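Local coordinates for protein gigastasin (Haementeria ghilianii, PDB 5UBM) that probably inhibits a serine protease of its host's blood or complement system through its antistasin-like domains, at residues 32-37 and 62-67. Sequence-based numbering, arbitrary orientation.
Sequences WDLKCN and DKYGCR
The first torsions of Leu34 and Asp62 set their CG positions: in Leu34 CG lies anti to the carbonyl carbon (chi1 -78°), whereas in Asp62 CG stands between the backbone N and the carbonyl carbon (chi1 44°). From there the two side chains run obliquely to one another, with Leu34 CD1 3.8 Å from Asp62 OD2. The same methyl lies 4.2 Å from Cys66 SG and 4.4 Å from Tyr64 CD2, while CD2 of Leu34 sits over one face of the Tyr64 ring. The Asp33 and Asp62 side chains pass alongside each other, pointing opposite ways. CB of Asp33 is 3.8 Å from Asp62 OD2, and the carboxylate planes are steeply inclined to each other; with OD2 of Asp33 3.9 Å from OD2 of Asp62, the two charges probably repel. No hydrogen bond joins the segments. Residues 62-65 form a type I beta turn, closed by Gly65 N to Asp62 O at 2.8 Å, within the disulfide-rich antistasin-like domain; Cys66 is bonded to Cys45, and strand 34-35 pairs antiparallel with 44-45. OD1 of Asp62 accepts from Cys66 N, just past the turn, at 2.6 Å, on its syn side and 24° out of the carboxylate plane, and more weakly from Tyr64 N. An alanine in place of Asp62 would probably leave Cys66 N without this acceptor and open a gap beside Leu34 CD1. Leu34 also touches Cys29 of helix 26-29, and Tyr64 packs on Leu20 and Pro21.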
loop_
_atom_site.group_PDB
_atom_site.type_symbol
_atom_site.label_atom_id
_atom_site.label_comp_id
_atom_site.label_asym_id
_atom_site.label_seq_id
_atom_site.Cartn_x
_atom_site.Cartn_y
_atom_site.Cartn_z
ATOM N N TRP C 32 -16.655 22.230 -17.297
ATOM C CA TRP C 32 -17.157 22.308 -15.928
ATOM C C TRP C 32 -17.561 23.734 -15.571
ATOM O O TRP C 32 -18.089 23.986 -14.488
ATOM C CB TRP C 32 -16.116 21.785 -14.935
ATOM C CG TRP C 32 -15.878 20.312 -15.053
ATOM C CD1 TRP C 32 -14.746 19.696 -15.504
ATOM C CD2 TRP C 32 -16.806 19.268 -14.741
ATOM N NE1 TRP C 32 -14.911 18.333 -15.484
ATOM C CE2 TRP C 32 -16.166 18.044 -15.018
ATOM C CE3 TRP C 32 -18.114 19.248 -14.249
ATOM C CZ2 TRP C 32 -16.790 16.811 -14.818
ATOM C CZ3 TRP C 32 -18.732 18.025 -14.053
ATOM C CH2 TRP C 32 -18.068 16.824 -14.333
ATOM N N ASP C 33 -17.315 24.662 -16.489
ATOM C CA ASP C 33 -17.764 26.039 -16.328
ATOM C C ASP C 33 -19.228 26.186 -16.734
ATOM O O ASP C 33 -19.776 27.284 -16.703
ATOM C CB ASP C 33 -16.897 26.987 -17.154
ATOM C CG ASP C 33 -15.440 26.944 -16.747
ATOM O OD1 ASP C 33 -15.168 26.819 -15.533
ATOM O OD2 ASP C 33 -14.571 27.035 -17.640
ATOM N N LEU C 34 -19.852 25.073 -17.118
ATOM C CA LEU C 34 -21.231 25.076 -17.598
ATOM C C LEU C 34 -22.117 24.119 -16.795
ATOM O O LEU C 34 -21.621 23.209 -16.133
ATOM C CB LEU C 34 -21.278 24.708 -19.087
ATOM C CG LEU C 34 -20.909 25.767 -20.136
ATOM C CD1 LEU C 34 -19.419 26.063 -20.156
ATOM C CD2 LEU C 34 -21.374 25.338 -21.517
ATOM N N LYS C 35 -23.430 24.330 -16.862
ATOM C CA LYS C 35 -24.390 23.485 -16.156
ATOM C C LYS C 35 -25.691 23.368 -16.942
ATOM O O LYS C 35 -26.201 24.362 -17.449
ATOM C CB LYS C 35 -24.660 24.035 -14.765
ATOM N N CYS C 36 -26.235 22.158 -17.033
ATOM C CA CYS C 36 -27.417 21.921 -17.861
ATOM C C CYS C 36 -28.728 22.155 -17.106
ATOM O O CYS C 36 -28.759 22.125 -15.875
ATOM C CB CYS C 36 -27.387 20.499 -18.421
ATOM S SG CYS C 36 -28.673 20.172 -19.638
ATOM N N ASN C 37 -29.810 22.384 -17.851
ATOM C CA ASN C 37 -31.117 22.667 -17.259
ATOM C C ASN C 37 -32.282 22.082 -18.060
ATOM O O ASN C 37 -32.091 21.198 -18.897
ATOM C CB ASN C 37 -31.310 24.178 -17.109
ATOM C CG ASN C 37 -31.224 24.909 -18.435
ATOM O OD1 ASN C 37 -30.479 24.508 -19.332
ATOM N ND2 ASN C 37 -31.987 25.989 -18.567
ATOM N N ASP C 62 -14.456 31.662 -21.414
ATOM C CA ASP C 62 -14.284 30.669 -22.470
ATOM C C ASP C 62 -14.908 31.088 -23.798
ATOM O O ASP C 62 -15.295 32.241 -23.980
ATOM C CB ASP C 62 -14.867 29.327 -22.025
ATOM C CG ASP C 62 -16.222 29.471 -21.361
ATOM O OD1 ASP C 62 -16.908 30.484 -21.619
ATOM O OD2 ASP C 62 -16.598 28.569 -20.578
ATOM N N LYS C 63 -15.000 30.128 -24.715
ATOM C CA LYS C 63 -15.535 30.350 -26.058
ATOM C C LYS C 63 -16.951 30.913 -26.027
ATOM O O LYS C 63 -17.378 31.603 -26.954
ATOM C CB LYS C 63 -15.523 29.039 -26.851
ATOM C CG LYS C 63 -14.204 28.286 -26.801
ATOM C CD LYS C 63 -14.431 26.782 -26.827
ATOM C CE LYS C 63 -15.188 26.355 -28.071
ATOM N NZ LYS C 63 -14.438 26.679 -29.314
ATOM N N TYR C 64 -17.673 30.604 -24.956
ATOM C CA TYR C 64 -19.054 31.038 -24.796
ATOM C C TYR C 64 -19.122 32.300 -23.939
ATOM O O TYR C 64 -20.187 32.891 -23.766
ATOM C CB TYR C 64 -19.894 29.921 -24.172
ATOM C CG TYR C 64 -19.599 28.541 -24.725
ATOM C CD1 TYR C 64 -20.295 28.043 -25.820
ATOM C CD2 TYR C 64 -18.624 27.733 -24.148
ATOM C CE1 TYR C 64 -20.027 26.784 -26.327
ATOM C CE2 TYR C 64 -18.349 26.476 -24.648
ATOM C CZ TYR C 64 -19.053 26.005 -25.736
ATOM O OH TYR C 64 -18.783 24.753 -26.234
ATOM N N GLY C 65 -17.976 32.702 -23.398
ATOM C CA GLY C 65 -17.895 33.904 -22.591
ATOM C C GLY C 65 -18.322 33.692 -21.152
ATOM O O GLY C 65 -18.660 34.647 -20.453
ATOM N N CYS C 66 -18.310 32.439 -20.709
ATOM C CA CYS C 66 -18.660 32.116 -19.331
ATOM C C CYS C 66 -17.472 32.375 -18.419
ATOM O O CYS C 66 -16.329 32.128 -18.799
ATOM C CB CYS C 66 -19.105 30.659 -19.207
ATOM S SG CYS C 66 -20.340 30.145 -20.413
ATOM N N ARG C 67 -17.743 32.865 -17.215
ATOM C CA ARG C 67 -16.679 33.176 -16.269
ATOM C C ARG C 67 -15.991 31.916 -15.748
ATOM O O ARG C 67 -16.630 31.042 -15.158
ATOM C CB ARG C 67 -17.225 33.985 -15.093
ATOM C CG ARG C 67 -16.141 34.596 -14.224
ATOM C CD ARG C 67 -16.689 35.076 -12.893
ATOM N NE ARG C 67 -17.087 33.962 -12.039
ATOM C CZ ARG C 67 -17.485 34.091 -10.778
ATOM N NH1 ARG C 67 -17.538 35.292 -10.218
ATOM N NH2 ARG C 67 -17.829 33.020 -10.075
#